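Local coordinates for possible sortase-like protein (Corynebacterium diphtheriae, PDB 5UUS) that is probably a class E-like sortase, a membrane-associated cysteine enzyme expected to cleave sorting signals through an acyl-thioester intermediate, at residues Asn103-Val106 / Cys107-Ile110; Ala146-Thr150 / His151-Glu155; Pro70-Tyr73 / Asn74-Leu78; Ser129-Gln132 / Arg133-Ala137. One frame throughout, in Å; residues are numbered along the deposited sequence.

In the fold
All four contacts are local turns or helix segments of one sortase beta-barrel domain. Contacts 2 and 4 are the closest pair, their centres about 10 Å apart: helix 130-137 and helix 143-151 follow each other in the chain, and Arg-133 NE of contact 4 reaches Ile-149 O of contact 2 at 2.7 Å. Contact 1 touches contact 4 where Cys-107 SG, in disulfide with Cys-140, lies 3.5 Å from Glu-136 O. Contact 3 stands apart, its centre about 21 Å from that of contact 1, although both reach the same sheet. It comes nearest the predicted active site, the side chain of Tyr-73 lying about 10 Å from that of His-90.

Contact 1: residues Asn103-Val106 / Cys107-Ile110; sequences NLNV and CDAI
A type II beta turn, Asn-105 to Asp-108, leads the chain into strand 109-114 of the sortase barrel, and Asp-108 closes it twice. Asp-108 N donates to Asn-105 O at 3.0 Å, the bond that defines the turn. The carboxylate reaches back the other way: Asp-108 OD2 takes the N-H of Asn-105 N at 2.7 Å in an almost straight bond (179°), with the donor well above the carboxylate plane rather than in it. Asp-108 CG stands beside its own backbone N (chi1 -78°), which swings the acid over the mouth of the turn. Leu-104 crosses Asp-108 at a slant, with Leu-104 CD2 3.8 Å from Asp-108 OD2, and the other methyl, Leu-104 CD1, meets Ile-110 CD1 at 4.2 Å. Cys-107 takes the third position of the turn with a positive phi of 81°. Cys-107 SG packs 3.9 Å from Val-106 CG2 and is joined by a disulfide to Cys-140, while Arg-122 binds the Cys-107 carbonyl. Two donor-acceptor pairs running in opposite senses between Asn-105 and Asp-108 therefore fix the turn, and the short, straight bond to the carboxylate would be expected to favour its charged form.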
loop_
_atom_site.group_PDB
_atom_site.type_symbol
_atom_site.label_atom_id
_atom_site.label_comp_id
_atom_site.label_asym_id
_atom_site.label_seq_id
_atom_site.Cartn_x
_atom_site.Cartn_y
_atom_site.Cartn_z
ATOM N N ASN A 103 -12.834 5.932 -4.424
ATOM C CA ASN A 103 -13.487 5.139 -5.452
ATOM C C ASN A 103 -12.967 3.719 -5.526
ATOM O O ASN A 103 -13.524 2.907 -6.252
ATOM C CB ASN A 103 -13.347 5.810 -6.813
ATOM C CG ASN A 103 -14.109 7.118 -6.889
ATOM O OD1 ASN A 103 -15.181 7.264 -6.293
ATOM N ND2 ASN A 103 -13.552 8.081 -7.608
ATOM N N LEU A 104 -11.917 3.413 -4.766
ATOM C CA LEU A 104 -11.458 2.015 -4.665
ATOM C C LEU A 104 -12.483 1.127 -3.964
ATOM O O LEU A 104 -13.177 1.563 -3.040
ATOM C CB LEU A 104 -10.130 1.934 -3.929
ATOM C CG LEU A 104 -8.920 2.506 -4.668
ATOM C CD1 LEU A 104 -7.742 2.642 -3.722
ATOM C CD2 LEU A 104 -8.534 1.624 -5.826
ATOM N N ASN A 105 -12.602 -0.113 -4.425
ATOM C CA ASN A 105 -13.467 -1.084 -3.757
ATOM C C ASN A 105 -12.651 -2.226 -3.217
ATOM O O ASN A 105 -11.512 -2.427 -3.660
ATOM C CB ASN A 105 -14.524 -1.625 -4.707
ATOM C CG ASN A 105 -15.347 -0.532 -5.343
ATOM O OD1 ASN A 105 -15.493 -0.486 -6.569
ATOM N ND2 ASN A 105 -15.863 0.374 -4.522
ATOM N N VAL A 106 -13.230 -2.985 -2.282
ATOM C CA VAL A 106 -12.550 -4.161 -1.741
ATOM C C VAL A 106 -12.066 -5.052 -2.885
ATOM O O VAL A 106 -12.757 -5.203 -3.887
ATOM C CB VAL A 106 -13.458 -4.978 -0.790
ATOM C CG1 VAL A 106 -14.742 -5.364 -1.481
ATOM C CG2 VAL A 106 -12.734 -6.247 -0.294
ATOM N N CYS A 107 -10.844 -5.567 -2.738
ATOM C CA CYS A 107 -10.197 -6.496 -3.672
ATOM C C CYS A 107 -9.571 -5.816 -4.898
ATOM O O CYS A 107 -8.857 -6.465 -5.664
ATOM C CB CYS A 107 -11.184 -7.594 -4.107
ATOM S SG CYS A 107 -11.440 -8.890 -2.850
ATOM N N ASP A 108 -9.811 -4.520 -5.081
ATOM C CA ASP A 108 -9.061 -3.753 -6.079
ATOM C C ASP A 108 -7.539 -3.891 -5.804
ATOM O O ASP A 108 -7.108 -3.817 -4.644
ATOM C CB ASP A 108 -9.463 -2.267 -6.048
ATOM C CG ASP A 108 -10.782 -1.990 -6.748
ATOM O OD1 ASP A 108 -11.323 -2.895 -7.425
ATOM O OD2 ASP A 108 -11.256 -0.838 -6.646
ATOM N N ALA A 109 -6.743 -4.077 -6.865
ATOM C CA ALA A 109 -5.293 -4.293 -6.739
ATOM C C ALA A 109 -4.516 -2.989 -6.666
ATOM O O ALA A 109 -4.829 -2.018 -7.367
ATOM C CB ALA A 109 -4.768 -5.137 -7.925
ATOM N N ILE A 110 -3.515 -2.967 -5.798
ATOM C CA ILE A 110 -2.500 -1.938 -5.826
ATOM C C ILE A 110 -1.187 -2.696 -6.108
ATOM O O ILE A 110 -0.781 -3.531 -5.312
ATOM C CB ILE A 110 -2.392 -1.167 -4.510
ATOM C CG1 ILE A 110 -3.796 -0.790 -3.946
ATOM C CG2 ILE A 110 -1.401 0.021 -4.661
ATOM C CD1 ILE A 110 -4.548 0.090 -4.822
#

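Contact 2: residues Ala146-Thr150 / His151-Glu155; sequences AERIT and HGDYE. With EDO (1,2-ethanediol), chain G.
Arg-148 and Thr-150 of helix 143-151 meet residues 151-155, where the chain turns back through Gly-152 and a type I beta turn to Glu-155. The tight side is the Arg-148 carbonyl and the inward face. Arg-148 O accepts from Tyr-154 N at 3.1 Å and more weakly from Gly-152 N, while Ile-149 packs inward toward Phe-141 and Met-210. Thr-150 OG1 donates to Ala-146 O at 2.7 Å, on the face of that carbonyl opposite the Thr-150 amide. Tyr-154 turns its ring edge to the Arg-148 guanidinium; Tyr-154 CE1 sits over the centre of one face, with the two planes nearly perpendicular (88°). The bend at chi3 (77°) turns the guanidinium outward, and NH2 continues to Glu-187 in a salt bridge. The outer side is looser. His-151 and Glu-155 are exposed, and a 1,2-ethanediol, probably from the crystallisation liquor, accepts through O2 from both Arg-148 NE and Asp-153 N. Thr-150 CG2 lies over the His-151 ring in a CH-pi contact, 3.5 Å from the centroid. The salt bridge from Arg-148 NH1 to Asp-153 OD2 measures 2.9 Å; OD2 lies in the guanidinium plane, and NH1 meets it on the anti side of the carboxylate, 18° out of that plane.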
loop_
_atom_site.group_PDB
_atom_site.type_symbol
_atom_site.label_atom_id
_atom_site.label_comp_id
_atom_site.label_asym_id
_atom_site.label_seq_id
_atom_site.Cartn_x
_atom_site.Cartn_y
_atom_site.Cartn_z
ATOM N N ALA A 146 -8.953 -14.403 5.025
ATOM C CA ALA A 146 -10.342 -13.998 5.224
ATOM C C ALA A 146 -10.768 -14.183 6.675
ATOM O O ALA A 146 -11.523 -13.353 7.218
ATOM C CB ALA A 146 -11.255 -14.771 4.301
ATOM N N GLU A 147 -10.299 -15.259 7.311
ATOM C CA GLU A 147 -10.661 -15.498 8.709
ATOM C C GLU A 147 -10.019 -14.478 9.609
ATOM O O GLU A 147 -10.684 -13.947 10.499
ATOM C CB GLU A 147 -10.274 -16.898 9.167
ATOM C CG GLU A 147 -11.135 -17.971 8.538
ATOM C CD GLU A 147 -10.811 -19.366 9.052
ATOM O OE1 GLU A 147 -10.309 -19.480 10.197
ATOM O OE2 GLU A 147 -11.055 -20.345 8.308
ATOM N N ARG A 148 -8.735 -14.203 9.386
ATOM C CA ARG A 148 -8.041 -13.164 10.154
ATOM C C ARG A 148 -8.683 -11.778 9.994
ATOM O O ARG A 148 -8.786 -11.020 10.949
ATOM C CB ARG A 148 -6.574 -13.088 9.739
ATOM C CG ARG A 148 -5.821 -14.387 9.855
ATOM C CD ARG A 148 -4.329 -14.113 9.646
ATOM N NE ARG A 148 -3.759 -13.513 10.851
ATOM C CZ ARG A 148 -2.504 -13.090 10.977
ATOM N NH1 ARG A 148 -2.097 -12.605 12.134
ATOM N NH2 ARG A 148 -1.658 -13.143 9.954
ATOM N N ILE A 149 -9.110 -11.459 8.776
ATOM C CA ILE A 149 -9.799 -10.198 8.494
ATOM C C ILE A 149 -11.154 -10.129 9.185
ATOM O O ILE A 149 -11.582 -9.058 9.642
ATOM C CB ILE A 149 -9.981 -9.996 6.966
ATOM C CG1 ILE A 149 -8.612 -9.695 6.308
ATOM C CG2 ILE A 149 -11.030 -8.906 6.664
ATOM C CD1 ILE A 149 -8.598 -9.872 4.786
ATOM N N THR A 150 -11.823 -11.272 9.299
ATOM C CA THR A 150 -13.178 -11.261 9.857
ATOM C C THR A 150 -13.214 -11.410 11.389
ATOM O O THR A 150 -13.975 -10.702 12.045
ATOM C CB THR A 150 -14.046 -12.351 9.218
ATOM O OG1 THR A 150 -13.946 -12.255 7.793
ATOM C CG2 THR A 150 -15.543 -12.192 9.642
ATOM N N HIS A 151 -12.380 -12.287 11.954
ATOM C CA HIS A 151 -12.462 -12.665 13.369
ATOM C C HIS A 151 -11.136 -12.664 14.095
ATOM O O HIS A 151 -11.074 -13.024 15.272
ATOM C CB HIS A 151 -13.052 -14.069 13.511
ATOM C CG HIS A 151 -14.407 -14.219 12.906
ATOM N ND1 HIS A 151 -14.704 -15.196 11.981
ATOM C CD2 HIS A 151 -15.555 -13.523 13.106
ATOM C CE1 HIS A 151 -15.975 -15.093 11.631
ATOM N NE2 HIS A 151 -16.513 -14.085 12.299
ATOM N N GLY A 152 -10.070 -12.304 13.388
ATOM C CA GLY A 152 -8.732 -12.438 13.930
ATOM C C GLY A 152 -8.035 -11.119 14.153
ATOM O O GLY A 152 -8.663 -10.109 14.500
ATOM N N ASP A 153 -6.719 -11.122 13.961
ATOM C CA ASP A 153 -5.915 -9.944 14.267
ATOM C C ASP A 153 -6.256 -8.715 13.413
ATOM O O ASP A 153 -5.897 -7.597 13.756
ATOM C CB ASP A 153 -4.440 -10.292 14.114
ATOM C CG ASP A 153 -4.002 -11.371 15.095
ATOM O OD1 ASP A 153 -4.613 -11.496 16.176
ATOM O OD2 ASP A 153 -3.049 -12.097 14.792
ATOM N N TYR A 154 -6.925 -8.935 12.295
ATOM C CA TYR A 154 -7.247 -7.862 11.366
ATOM C C TYR A 154 -8.752 -7.533 11.373
ATOM O O TYR A 154 -9.260 -6.828 10.503
ATOM C CB TYR A 154 -6.724 -8.257 9.966
ATOM C CG TYR A 154 -5.200 -8.234 9.951
ATOM C CD1 TYR A 154 -4.462 -9.337 10.376
ATOM C CD2 TYR A 154 -4.500 -7.076 9.593
ATOM C CE1 TYR A 154 -3.065 -9.313 10.398
ATOM C CE2 TYR A 154 -3.094 -7.046 9.618
ATOM C CZ TYR A 154 -2.396 -8.168 10.023
ATOM O OH TYR A 154 -1.016 -8.140 10.069
ATOM N N GLU A 155 -9.468 -8.043 12.369
ATOM C CA GLU A 155 -10.916 -7.814 12.444
ATOM C C GLU A 155 -11.257 -6.313 12.527
ATOM O O GLU A 155 -12.186 -5.842 11.878
ATOM C CB GLU A 155 -11.512 -8.559 13.640
ATOM C CG GLU A 155 -12.943 -8.100 13.962
ATOM C CD GLU A 155 -13.616 -8.977 15.023
ATOM O OE1 GLU A 155 -12.949 -9.896 15.569
ATOM O OE2 GLU A 155 -14.818 -8.742 15.289
HETATM C C1 EDO G . -4.102 -15.196 15.305
HETATM O O1 EDO G . -5.105 -15.444 16.307
HETATM C C2 EDO G . -4.709 -15.191 13.895
HETATM O O2 EDO G . -5.241 -13.899 13.543
#

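Contact 3: residues Pro70-Tyr73 / Asn74-Leu78; sequences PGHY and NDTQL
The imidazole of His-72 meets the turn that follows it at an edge: Gln-77 O lies at the NE2 edge, tilted 28° out of the ring plane, whereas Thr-76 OG1 and Leu-78 CD2 come in obliquely, and Phe-85 meets the ring with its plane tilted by about 30°. His-72 NE2 donates to Gln-77 O at 2.8 Å, a bent bond that comes from above the carbonyl plane. With CG anti to the backbone N (chi1 176°), the ring swings forward along the chain until His-72 CE1 rests 3.4 Å from Leu-78 CD2. ND1 is bound by Glu-59, so both ring nitrogens have partners and rotation of the imidazole is restrained. Tyr-73 O is gripped twice. Thr-76 N donates to Tyr-73 O at 3.0 Å, closing a type I turn, and Thr-76 OG1 donates to Tyr-73 O at 2.9 Å on a lone pair in the carbonyl plane. Thr-76 CG2 touches Tyr-73 CB at 3.6 Å, while the phenol leads away to bond Thr-193 through its hydroxyl. Within the barrel, the short strand 71-72 runs parallel to strand 54-59 and antiparallel to strand 83-88; this turn begins the connection to the latter, with Leu-78 packed on Phe-41 of strand 40-45.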
loop_
_atom_site.group_PDB
_atom_site.type_symbol
_atom_site.label_atom_id
_atom_site.label_comp_id
_atom_site.label_asym_id
_atom_site.label_seq_id
_atom_site.Cartn_x
_atom_site.Cartn_y
_atom_site.Cartn_z
ATOM N N PRO A 70 3.635 9.985 -4.344
ATOM C CA PRO A 70 3.598 9.521 -2.951
ATOM C C PRO A 70 4.991 9.431 -2.325
ATOM O O PRO A 70 5.986 9.219 -3.037
ATOM C CB PRO A 70 2.957 8.138 -3.057
ATOM C CG PRO A 70 2.259 8.137 -4.375
ATOM C CD PRO A 70 3.040 9.008 -5.271
ATOM N N GLY A 71 5.057 9.599 -1.005
ATOM C CA GLY A 71 6.288 9.372 -0.258
ATOM C C GLY A 71 6.076 8.283 0.785
ATOM O O GLY A 71 4.988 8.173 1.353
ATOM N N HIS A 72 7.114 7.488 1.041
ATOM C CA HIS A 72 7.099 6.442 2.070
ATOM C C HIS A 72 7.374 7.030 3.457
ATOM O O HIS A 72 8.335 7.764 3.625
ATOM C CB HIS A 72 8.143 5.364 1.722
ATOM C CG HIS A 72 8.298 4.283 2.751
ATOM N ND1 HIS A 72 9.505 4.014 3.367
ATOM C CD2 HIS A 72 7.411 3.383 3.250
ATOM C CE1 HIS A 72 9.353 3.001 4.209
ATOM N NE2 HIS A 72 8.092 2.602 4.161
ATOM N N TYR A 73 6.512 6.744 4.448
ATOM C CA TYR A 73 6.827 7.059 5.837
ATOM C C TYR A 73 8.085 6.274 6.280
ATOM O O TYR A 73 8.067 5.050 6.357
ATOM C CB TYR A 73 5.655 6.724 6.766
ATOM C CG TYR A 73 4.406 7.602 6.608
ATOM C CD1 TYR A 73 4.248 8.761 7.360
ATOM C CD2 TYR A 73 3.390 7.231 5.760
ATOM C CE1 TYR A 73 3.089 9.549 7.245
ATOM C CE2 TYR A 73 2.222 8.018 5.618
ATOM C CZ TYR A 73 2.084 9.168 6.376
ATOM O OH TYR A 73 0.933 9.927 6.244
ATOM N N ASN A 74 9.144 6.993 6.611
ATOM C CA ASN A 74 10.463 6.414 6.882
ATOM C C ASN A 74 10.544 5.240 7.853
ATOM O O ASN A 74 11.311 4.291 7.653
ATOM C CB ASN A 74 11.376 7.511 7.413
ATOM C CG ASN A 74 11.591 8.595 6.415
ATOM O OD1 ASN A 74 10.937 9.636 6.464
ATOM N ND2 ASN A 74 12.499 8.360 5.477
ATOM N N ASP A 75 9.797 5.297 8.938
ATOM C CA ASP A 75 9.962 4.225 9.917
ATOM C C ASP A 75 9.006 3.043 9.693
ATOM O O ASP A 75 8.879 2.196 10.551
ATOM C CB ASP A 75 9.805 4.790 11.331
ATOM C CG ASP A 75 10.876 5.829 11.660
ATOM O OD1 ASP A 75 12.051 5.610 11.271
ATOM O OD2 ASP A 75 10.545 6.865 12.288
ATOM N N THR A 76 8.349 2.977 8.538
ATOM C CA THR A 76 7.429 1.871 8.287
ATOM C C THR A 76 8.066 0.817 7.376
ATOM O O THR A 76 9.161 1.023 6.870
ATOM C CB THR A 76 6.116 2.374 7.666
ATOM O OG1 THR A 76 6.335 2.765 6.302
ATOM C CG2 THR A 76 5.590 3.573 8.477
ATOM N N GLN A 77 7.368 -0.295 7.152
ATOM C CA GLN A 77 7.946 -1.397 6.404
ATOM C C GLN A 77 7.976 -1.050 4.937
ATOM O O GLN A 77 7.411 -0.045 4.518
ATOM C CB GLN A 77 7.167 -2.697 6.650
ATOM C CG GLN A 77 7.480 -3.344 8.013
ATOM C CD GLN A 77 6.972 -2.531 9.229
ATOM O OE1 GLN A 77 5.779 -2.236 9.365
ATOM N NE2 GLN A 77 7.890 -2.189 10.124
ATOM N N LEU A 78 8.664 -1.878 4.166
ATOM C CA LEU A 78 8.887 -1.652 2.752
ATOM C C LEU A 78 8.047 -2.677 1.979
ATOM O O LEU A 78 7.452 -3.560 2.586
ATOM C CB LEU A 78 10.397 -1.756 2.442
ATOM C CG LEU A 78 11.234 -0.602 3.015
ATOM C CD1 LEU A 78 12.775 -0.914 2.941
ATOM C CD2 LEU A 78 10.913 0.680 2.266
#

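Contact 4: residues Ser129-Gln132 / Arg133-Ala137; sequences SGQQ and RYDEA
Gln-132, Arg-133 and Gln-131 bury the most surface in the short helix 130-137. Gln-132 meets Glu-136 one turn on: Gln-132 O takes Glu-136 N at 2.9 Å, and the extended glutamine side chain slants across the glutamate, with Gln-132 CG 3.5 Å from Glu-136 OE2 and the amide and carboxylate planes 57° apart. The other carboxylate oxygen of Glu-136, OE1, is bound by Ser-128. Arg-133 CB packs 3.6 Å from Ser-129 CA, and the side chain then runs straight from CG to NE because chi1, chi2 and chi3 are all close to anti. That length carries the guanidinium to helix 143-151 and the loop after it, where it bonds the carbonyls of Ile-149 and Val-157. Gln-131 O receives Asp-135 N at 2.9 Å, and the bent Gln-131 side chain crosses Asp-135 obliquely. Tyr-134 N adds the bond to Gly-130 O at 3.1 Å. The side chain of Tyr-134 packs on Ala-146, Glu-147 and Thr-150. The pattern is that of successive i to i+4 bonds of an alpha-helix, the one from Arg-133 N to Ser-129 O weak, here in a short helix lying against helix 143-151 at the edge of the sortase barrel.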
loop_
_atom_site.group_PDB
_atom_site.type_symbol
_atom_site.label_atom_id
_atom_site.label_comp_id
_atom_site.label_asym_id
_atom_site.label_seq_id
_atom_site.Cartn_x
_atom_site.Cartn_y
_atom_site.Cartn_z
ATOM N N SER A 129 -18.911 -5.947 8.161
ATOM C CA SER A 129 -18.467 -6.787 9.272
ATOM C C SER A 129 -19.112 -8.165 9.175
ATOM O O SER A 129 -20.036 -8.372 8.380
ATOM C CB SER A 129 -18.808 -6.150 10.615
ATOM O OG SER A 129 -20.216 -6.022 10.746
ATOM N N GLY A 130 -18.610 -9.116 9.962
ATOM C CA GLY A 130 -19.230 -10.426 10.041
ATOM C C GLY A 130 -19.263 -11.137 8.706
ATOM O O GLY A 130 -18.289 -11.151 7.962
ATOM N N GLN A 131 -20.410 -11.709 8.387
ATOM C CA GLN A 131 -20.553 -12.522 7.190
ATOM C C GLN A 131 -20.249 -11.764 5.910
ATOM O O GLN A 131 -19.624 -12.299 4.992
ATOM C CB GLN A 131 -21.973 -13.103 7.116
ATOM C CG GLN A 131 -22.207 -13.981 5.890
ATOM C CD GLN A 131 -21.514 -15.333 5.991
ATOM O OE1 GLN A 131 -20.694 -15.700 5.138
ATOM N NE2 GLN A 131 -21.850 -16.086 7.030
ATOM N N GLN A 132 -20.694 -10.518 5.829
ATOM C CA GLN A 132 -20.488 -9.786 4.586
ATOM C C GLN A 132 -19.013 -9.478 4.363
ATOM O O GLN A 132 -18.525 -9.524 3.241
ATOM C CB GLN A 132 -21.293 -8.498 4.575
ATOM C CG GLN A 132 -21.136 -7.708 3.294
ATOM C CD GLN A 132 -21.974 -6.453 3.317
ATOM O OE1 GLN A 132 -22.309 -5.942 4.386
ATOM N NE2 GLN A 132 -22.335 -5.957 2.139
ATOM N N ARG A 133 -18.319 -9.139 5.443
ATOM C CA ARG A 133 -16.879 -8.859 5.405
ATOM C C ARG A 133 -16.116 -10.101 4.936
ATOM O O ARG A 133 -15.212 -10.023 4.086
ATOM C CB ARG A 133 -16.412 -8.408 6.799
ATOM C CG ARG A 133 -14.936 -8.102 6.974
ATOM C CD ARG A 133 -14.739 -7.335 8.291
ATOM N NE ARG A 133 -13.338 -7.195 8.676
ATOM C CZ ARG A 133 -12.524 -6.231 8.258
ATOM N NH1 ARG A 133 -12.968 -5.318 7.405
ATOM N NH2 ARG A 133 -11.245 -6.187 8.673
ATOM N N TYR A 134 -16.513 -11.249 5.477
ATOM C CA TYR A 134 -15.902 -12.517 5.125
ATOM C C TYR A 134 -16.097 -12.829 3.646
ATOM O O TYR A 134 -15.152 -13.143 2.929
ATOM C CB TYR A 134 -16.496 -13.644 5.971
ATOM C CG TYR A 134 -15.866 -14.995 5.691
ATOM C CD1 TYR A 134 -16.524 -15.941 4.924
ATOM C CD2 TYR A 134 -14.601 -15.311 6.186
ATOM C CE1 TYR A 134 -15.952 -17.173 4.676
ATOM C CE2 TYR A 134 -14.022 -16.539 5.944
ATOM C CZ TYR A 134 -14.699 -17.470 5.185
ATOM O OH TYR A 134 -14.135 -18.703 4.931
ATOM N N ASP A 135 -17.341 -12.746 3.197
ATOM C CA ASP A 135 -17.658 -13.020 1.812
ATOM C C ASP A 135 -16.904 -12.077 0.880
ATOM O O ASP A 135 -16.452 -12.481 -0.192
ATOM C CB ASP A 135 -19.165 -12.900 1.572
ATOM C CG ASP A 135 -19.968 -13.943 2.332
ATOM O OD1 ASP A 135 -19.431 -15.038 2.630
ATOM O OD2 ASP A 135 -21.153 -13.658 2.616
ATOM N N GLU A 136 -16.771 -10.820 1.274
ATOM C CA GLU A 136 -16.041 -9.878 0.428
ATOM C C GLU A 136 -14.549 -10.220 0.394
ATOM O O GLU A 136 -13.895 -10.128 -0.658
ATOM C CB GLU A 136 -16.250 -8.440 0.902
ATOM C CG GLU A 136 -17.662 -7.936 0.652
ATOM C CD GLU A 136 -17.917 -6.566 1.241
ATOM O OE1 GLU A 136 -17.016 -6.018 1.913
ATOM O OE2 GLU A 136 -19.032 -6.043 1.040
ATOM N N ALA A 137 -14.022 -10.626 1.542
ATOM C CA ALA A 137 -12.617 -10.963 1.647
ATOM C C ALA A 137 -12.314 -12.246 0.879
ATOM O O ALA A 137 -11.246 -12.385 0.266
ATOM C CB ALA A 137 -12.220 -11.082 3.098
#